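Local coordinates for putative iron binding protein (Bordetella pertussis Tohama I, PDB 1Y9U) that binds ferric iron through tyrosine side chains and probably serves as the periplasmic solute-binding protein of an iron uptake system, at residues D24-A27 with K33-T36; G123-P128 with C191-A196; C135-S138 with P142-T145. All blocks are in the same frame, centred on the assembly; numbering follows the deposited sequence.

Contact 1 (D24-A27 with K33-T36)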
loop_
_atom_site.group_PDB
_atom_site.type_symbol
_atom_site.label_atom_id
_atom_site.label_comp_id
_atom_site.label_asym_id
_atom_site.label_seq_id
_atom_site.Cartn_x
_atom_site.Cartn_y
_atom_site.Cartn_z
ATOM N N ASP A 24 -3.963 22.001 -4.594
ATOM C CA ASP A 24 -4.169 23.454 -4.557
ATOM C C ASP A 24 -2.841 24.197 -4.586
ATOM O O ASP A 24 -2.736 25.257 -5.217
ATOM C CB ASP A 24 -4.972 23.885 -3.318
ATOM C CG ASP A 24 -6.443 23.503 -3.405
ATOM O OD1 ASP A 24 -7.121 23.609 -2.369
ATOM O OD2 ASP A 24 -6.989 23.089 -4.445
ATOM N N ALA A 25 -1.830 23.673 -3.896
ATOM C CA ALA A 25 -0.504 24.296 -3.943
ATOM C C ALA A 25 0.081 24.238 -5.359
ATOM O O ALA A 25 0.623 25.227 -5.859
ATOM C CB ALA A 25 0.417 23.642 -2.964
ATOM N N PHE A 26 -0.066 23.101 -6.029
ATOM C CA PHE A 26 0.405 22.959 -7.404
ATOM C C PHE A 26 -0.280 23.964 -8.319
ATOM O O PHE A 26 0.366 24.593 -9.148
ATOM C CB PHE A 26 0.182 21.535 -7.910
ATOM C CG PHE A 26 0.484 21.334 -9.359
ATOM C CD1 PHE A 26 1.758 21.032 -9.773
ATOM C CD2 PHE A 26 -0.514 21.407 -10.311
ATOM C CE1 PHE A 26 2.040 20.812 -11.100
ATOM C CE2 PHE A 26 -0.238 21.197 -11.638
ATOM C CZ PHE A 26 1.052 20.897 -12.037
ATOM N N ALA A 27 -1.595 24.085 -8.184
ATOM C CA ALA A 27 -2.344 25.014 -9.015
ATOM C C ALA A 27 -1.944 26.463 -8.766
ATOM O O ALA A 27 -1.768 27.216 -9.718
ATOM C CB ALA A 27 -3.828 24.844 -8.776
ATOM N N LYS A 33 -4.825 24.998 -13.653
ATOM C CA LYS A 33 -6.042 24.571 -12.974
ATOM C C LYS A 33 -6.027 23.042 -12.912
ATOM O O LYS A 33 -5.792 22.390 -13.915
ATOM C CB LYS A 33 -7.270 25.075 -13.756
ATOM C CG LYS A 33 -8.627 24.548 -13.268
ATOM C CD LYS A 33 -9.799 25.108 -14.104
ATOM C CE LYS A 33 -9.730 24.675 -15.574
ATOM N NZ LYS A 33 -11.029 24.789 -16.328
ATOM N N VAL A 34 -6.256 22.489 -11.721
ATOM C CA VAL A 34 -6.359 21.051 -11.553
ATOM C C VAL A 34 -7.828 20.656 -11.425
ATOM O O VAL A 34 -8.516 21.159 -10.556
ATOM C CB VAL A 34 -5.579 20.583 -10.318
ATOM C CG1 VAL A 34 -5.708 19.082 -10.163
ATOM C CG2 VAL A 34 -4.111 20.976 -10.455
ATOM N N ASN A 35 -8.283 19.772 -12.308
ATOM C CA ASN A 35 -9.619 19.184 -12.219
ATOM C C ASN A 35 -9.505 17.844 -11.531
ATOM O O ASN A 35 -8.887 16.930 -12.062
ATOM C CB ASN A 35 -10.217 18.987 -13.602
ATOM C CG ASN A 35 -10.231 20.271 -14.415
ATOM O OD1 ASN A 35 -10.694 21.303 -13.941
ATOM N ND2 ASN A 35 -9.691 20.209 -15.623
ATOM N N THR A 36 -10.098 17.739 -10.350
ATOM C CA THR A 36 -10.039 16.518 -9.555
ATOM C C THR A 36 -11.310 15.744 -9.836
ATOM O O THR A 36 -12.405 16.229 -9.548
ATOM C CB THR A 36 -9.947 16.836 -8.057
ATOM O OG1 THR A 36 -8.749 17.573 -7.766
ATOM C CG2 THR A 36 -9.801 15.545 -7.241
#
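Val34 meets the helix with one of its two methyls. Val34 CG2 lies near the plane of the Phe26 ring, at the ring edge, 3.6 Å from CD2 of Phe26 and 4.1 Å from CE2 of the same ring, and the two side chains cross at about a right angle. The valine torsion explains the choice of branch: CG1 is anti to the backbone N (chi1 180°), which leaves CG2 beside that N and turned to the helix. Phe26 itself leaves the helix obliquely to the strand, but with its CG also anti to the backbone N (chi1 173°) the ring bends back far enough for its CD2 edge to reach the methyl. Ala27, whose CB points at the strand, completes the apolar patch, with its CB 4.2 Å from Val34 CG2. This small group is the tight part; no hydrogen bond joins the two segments, and only 119 Å² is buried between them. The other side is looser and polar. Lys33 points away from the helix and forms a salt bridge with Glu7, while Asp24, on the exposed side of the helix, is hydrogen-bonded to Gln20. The contact closes the second half of a beta-alpha-beta crossover, in which strand 7-12 leads through helix 20-30 into strand 33-38. Strand 33-38 runs parallel to strand 7-12, with backbone hydrogen bonds from Lys33 and Asn35, and Phe26 reaches on to Leu257 and Tyr260 of the neighbouring helix 251-261.

Contact 2 (G123-P128 with C191-A196)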
loop_
_atom_site.group_PDB
_atom_site.type_symbol
_atom_site.label_atom_id
_atom_site.label_comp_id
_atom_site.label_asym_id
_atom_site.label_seq_id
_atom_site.Cartn_x
_atom_site.Cartn_y
_atom_site.Cartn_z
ATOM N N GLY A 123 7.922 -15.610 7.819
ATOM C CA GLY A 123 7.830 -17.037 8.065
ATOM C C GLY A 123 7.596 -17.407 9.520
ATOM O O GLY A 123 7.018 -18.455 9.801
ATOM N N ASP A 124 8.061 -16.581 10.456
ATOM C CA ASP A 124 7.910 -16.872 11.878
ATOM C C ASP A 124 6.463 -16.961 12.329
ATOM O O ASP A 124 6.180 -17.532 13.375
ATOM C CB ASP A 124 8.638 -15.821 12.741
ATOM C CG ASP A 124 10.124 -15.738 12.462
ATOM O OD1 ASP A 124 10.720 -16.717 11.929
ATOM O OD2 ASP A 124 10.765 -14.708 12.750
ATOM N N LEU A 125 5.534 -16.370 11.570
ATOM C CA LEU A 125 4.143 -16.362 11.980
ATOM C C LEU A 125 3.531 -17.774 12.011
ATOM O O LEU A 125 2.534 -18.012 12.677
ATOM C CB LEU A 125 3.345 -15.441 11.054
ATOM C CG LEU A 125 1.973 -14.995 11.574
ATOM C CD1 LEU A 125 2.077 -14.148 12.831
ATOM C CD2 LEU A 125 1.259 -14.234 10.474
ATOM N N ALA A 126 4.133 -18.695 11.262
ATOM C CA ALA A 126 3.703 -20.105 11.221
ATOM C C ALA A 126 4.336 -20.955 12.339
ATOM O O ALA A 126 4.024 -22.133 12.444
ATOM C CB ALA A 126 4.036 -20.699 9.871
ATOM N N ASP A 127 5.218 -20.393 13.158
ATOM C CA ASP A 127 5.841 -21.187 14.213
ATOM C C ASP A 127 4.753 -21.707 15.130
ATOM O O ASP A 127 3.909 -20.930 15.594
ATOM C CB ASP A 127 6.825 -20.332 15.013
ATOM C CG ASP A 127 7.667 -21.124 15.995
ATOM O OD1 ASP A 127 8.902 -21.005 15.935
ATOM O OD2 ASP A 127 7.201 -21.826 16.882
ATOM N N PRO A 128 4.784 -23.008 15.434
ATOM C CA PRO A 128 3.813 -23.623 16.330
ATOM C C PRO A 128 3.615 -22.909 17.692
ATOM O O PRO A 128 2.544 -23.004 18.287
ATOM C CB PRO A 128 4.406 -25.036 16.507
ATOM C CG PRO A 128 5.085 -25.292 15.263
ATOM C CD PRO A 128 5.722 -24.002 14.884
ATOM N N CYS A 191 -5.395 -12.121 21.144
ATOM C CA CYS A 191 -4.155 -12.462 20.468
ATOM C C CYS A 191 -3.021 -11.579 20.958
ATOM O O CYS A 191 -3.249 -10.555 21.609
ATOM C CB CYS A 191 -4.299 -12.347 18.944
ATOM S SG CYS A 191 -5.036 -10.798 18.387
ATOM N N ASP A 192 -1.790 -11.987 20.689
ATOM C CA ASP A 192 -0.601 -11.224 21.052
ATOM C C ASP A 192 0.008 -10.474 19.870
ATOM O O ASP A 192 0.668 -9.472 20.056
ATOM C CB ASP A 192 0.466 -12.138 21.674
ATOM C CG ASP A 192 0.069 -12.644 23.036
ATOM O OD1 ASP A 192 -0.783 -12.010 23.699
ATOM O OD2 ASP A 192 0.572 -13.683 23.490
ATOM N N ILE A 193 -0.163 -11.017 18.669
ATOM C CA ILE A 193 0.418 -10.455 17.456
ATOM C C ILE A 193 -0.556 -10.616 16.296
ATOM O O ILE A 193 -1.482 -11.413 16.352
ATOM C CB ILE A 193 1.783 -11.127 17.080
ATOM C CG1 ILE A 193 1.593 -12.599 16.667
ATOM C CG2 ILE A 193 2.783 -11.005 18.212
ATOM C CD1 ILE A 193 2.918 -13.277 16.282
ATOM N N GLY A 194 -0.341 -9.866 15.226
ATOM C CA GLY A 194 -1.122 -10.067 14.009
ATOM C C GLY A 194 -0.573 -9.269 12.866
ATOM O O GLY A 194 0.164 -8.323 13.090
ATOM N N LEU A 195 -0.943 -9.629 11.648
ATOM C CA LEU A 195 -0.472 -8.909 10.468
ATOM C C LEU A 195 -1.504 -7.890 10.073
ATOM O O LEU A 195 -2.692 -8.194 10.011
ATOM C CB LEU A 195 -0.259 -9.855 9.277
ATOM C CG LEU A 195 0.985 -10.727 9.296
ATOM C CD1 LEU A 195 0.924 -11.730 8.140
ATOM C CD2 LEU A 195 2.239 -9.874 9.216
ATOM N N ALA A 196 -1.037 -6.673 9.821
ATOM C CA ALA A 196 -1.894 -5.552 9.469
ATOM C C ALA A 196 -1.019 -4.412 8.959
ATOM O O ALA A 196 0.194 -4.406 9.153
ATOM C CB ALA A 196 -2.733 -5.125 10.650
#
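The 3-10 turn of residues 123-126 stands over strand 193-197 with the closest pair of CA atoms, those of Leu125 and Gly194, still 8.5 Å apart, and backbone hydrogen bonds such as Ala126 N to Gly123 O (3.2 Å) stay within the turn. Side chains alone bridge the gap, and Leu125 does so with both branches. Its CG is anti to the backbone N (chi1 -163°), which carries the isobutyl fork down to the strand, where each methyl finds a different residue. Leu125 CD1 touches Ile193 CD1 at 3.7 Å, the two side chains sliding past each other in opposite directions; Leu125 CD2 presses on Leu195 CD1 at 3.4 Å, closer than carbons usually come, and lies 3.7 Å from Leu195 CG. Ile193 and Leu195 are alternate residues of the strand, so both point to the turn, while Gly194 between them has no side chain. This is one face of the central sheet in a lobe of the periplasmic binding protein fold: strand 193-197 runs antiparallel to strand 100-112 and parallel to strand 134-135, and the turn belongs to the connection between those two partners. Ile193 places its CG1 between the backbone N and the carbonyl carbon (chi1 67°), with chi2 extended at 179° to bring CD1 up to the leucine. Leu109 of strand 100-112 touches both Leu125 and Ile193. Trp163 and Val167 of helix 157-170 pack on Leu125, and Trp163 also touches Leu195.

Contact 3 (C135-S138 with P142-T145)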
loop_
_atom_site.group_PDB
_atom_site.type_symbol
_atom_site.label_atom_id
_atom_site.label_comp_id
_atom_site.label_asym_id
_atom_site.label_seq_id
_atom_site.Cartn_x
_atom_site.Cartn_y
_atom_site.Cartn_z
ATOM N N CYS A 135 -3.887 -12.822 15.211
ATOM C CA CYS A 135 -5.069 -12.243 14.582
ATOM C C CYS A 135 -4.734 -11.762 13.171
ATOM O O CYS A 135 -3.646 -11.228 12.924
ATOM C CB CYS A 135 -5.602 -11.047 15.366
ATOM S SG CYS A 135 -6.428 -11.411 16.927
ATOM N N ILE A 136 -5.691 -11.915 12.270
ATOM C CA ILE A 136 -5.569 -11.459 10.892
ATOM C C ILE A 136 -6.942 -11.363 10.253
ATOM O O ILE A 136 -7.860 -12.082 10.656
ATOM C CB ILE A 136 -4.628 -12.390 10.094
ATOM C CG1 ILE A 136 -4.113 -11.705 8.836
ATOM C CG2 ILE A 136 -5.313 -13.707 9.763
ATOM C CD1 ILE A 136 -3.085 -12.522 8.053
ATOM N N ARG A 137 -7.084 -10.464 9.274
ATOM C CA ARG A 137 -8.314 -10.413 8.479
ATOM C C ARG A 137 -8.335 -11.530 7.427
ATOM O O ARG A 137 -7.373 -12.261 7.263
ATOM C CB ARG A 137 -8.440 -9.039 7.819
ATOM C CG ARG A 137 -7.580 -8.840 6.582
ATOM C CD ARG A 137 -7.587 -7.442 6.045
ATOM N NE ARG A 137 -8.937 -6.992 5.758
ATOM C CZ ARG A 137 -9.316 -5.717 5.814
ATOM N NH1 ARG A 137 -8.442 -4.765 6.132
ATOM N NH2 ARG A 137 -10.568 -5.399 5.530
ATOM N N SER A 138 -9.433 -11.630 6.687
ATOM C CA SER A 138 -9.571 -12.642 5.636
ATOM C C SER A 138 -8.330 -12.783 4.786
ATOM O O SER A 138 -7.762 -11.794 4.310
ATOM C CB SER A 138 -10.738 -12.270 4.725
ATOM O OG SER A 138 -10.758 -13.068 3.569
ATOM N N PRO A 142 -7.215 -8.205 -0.463
ATOM C CA PRO A 142 -6.031 -7.773 -1.212
ATOM C C PRO A 142 -4.754 -7.523 -0.411
ATOM O O PRO A 142 -3.664 -7.770 -0.916
ATOM C CB PRO A 142 -6.510 -6.515 -1.909
ATOM C CG PRO A 142 -7.941 -6.790 -2.166
ATOM C CD PRO A 142 -8.434 -7.535 -0.955
ATOM N N TYR A 143 -4.858 -7.028 0.823
ATOM C CA TYR A 143 -3.646 -6.817 1.607
ATOM C C TYR A 143 -2.903 -8.123 1.832
ATOM O O TYR A 143 -1.677 -8.181 1.841
ATOM C CB TYR A 143 -3.988 -6.238 2.968
ATOM C CG TYR A 143 -4.627 -4.876 3.017
ATOM C CD1 TYR A 143 -5.291 -4.454 4.174
ATOM C CD2 TYR A 143 -4.548 -3.993 1.962
ATOM C CE1 TYR A 143 -5.858 -3.202 4.253
ATOM C CE2 TYR A 143 -5.117 -2.744 2.032
ATOM C CZ TYR A 143 -5.774 -2.360 3.180
ATOM O OH TYR A 143 -6.321 -1.100 3.236
ATOM N N ASN A 144 -3.674 -9.179 2.076
ATOM C CA ASN A 144 -3.105 -10.487 2.332
ATOM C C ASN A 144 -2.703 -11.208 1.060
ATOM O O ASN A 144 -1.645 -11.828 1.032
ATOM C CB ASN A 144 -4.052 -11.340 3.170
ATOM C CG ASN A 144 -4.073 -10.937 4.640
ATOM O OD1 ASN A 144 -3.099 -10.410 5.167
ATOM N ND2 ASN A 144 -5.216 -11.160 5.293
ATOM N N THR A 145 -3.506 -11.142 -0.005
ATOM C CA THR A 145 -3.101 -11.837 -1.227
ATOM C C THR A 145 -1.849 -11.252 -1.823
ATOM O O THR A 145 -1.067 -11.973 -2.403
ATOM C CB THR A 145 -4.186 -11.901 -2.289
ATOM O OG1 THR A 145 -4.555 -10.577 -2.677
ATOM C CG2 THR A 145 -5.451 -12.587 -1.774
#
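Asn144, in the first turn of helix 142-155, reaches back to Arg137 and Ser138 in the loop that leads into this helix in the periplasmic binding protein fold. Iron is coordinated by the adjacent Tyr143 in a structure of this protein; here no iron is bound. The hydrogen bonding across the contact rests on the Asn144 amide. Asn144 ND2 donates to Ser138 O at 2.8 Å, with an N-H...O angle of 155°; the oxygen lies close to the amide plane, whereas the donor sits well above the carbonyl plane of Ser138. Arg137 O is 3.1 Å from the same Asn144 ND2. The other end of the amide, OD1, accepts from Arg107 NE of strand 100-112, so bonds at both ends hold the buried group's rotation. Van der Waals contact comes from Ile136, which approaches from the opposite direction and lays its methyl against the polar amide: its extended chain (chi1 -161°) delivers Ile136 CD1 to 3.6 Å from OD1 and 3.7 Å from ND2 of Asn144. Arg137 adds its CG, 3.6 Å from Asn144 ND2. Arg137 also meets Tyr143. Its chain, bent at the third torsion, crosses the tyrosine obliquely, and its guanidinium plane stands 84° from the ring. The Tyr143 hydroxyl is hydrogen-bonded to that of Tyr200 and weakly to that of Tyr199, both iron ligands in a structure of this protein, while NH1 of Arg137 forms a long, weak ion pair with Asp179. On the ring itself, the atom nearest Arg137 NH1 is CE1 of Tyr143, 3.6 Å away.

In the fold
From the N terminus, contact 1 comes first, closing the short loop between helix 20-30 and strand 33-38 in the lobe that holds the start of the chain. Contact 2 opens much later and spans 62 intervening residues, joining the turn at 123-128 to strand 193-197. Contact 3 opens and closes within that span, where three residues separate loop 135-138 from the start of helix 142-155. Contacts 2 and 3 touch through the Cys135-Cys191 disulfide, with centres about 12 Å apart. Contact 1 lies across the chain's centre, about 44 Å between centres from contact 2, though both reach the same branched sheet.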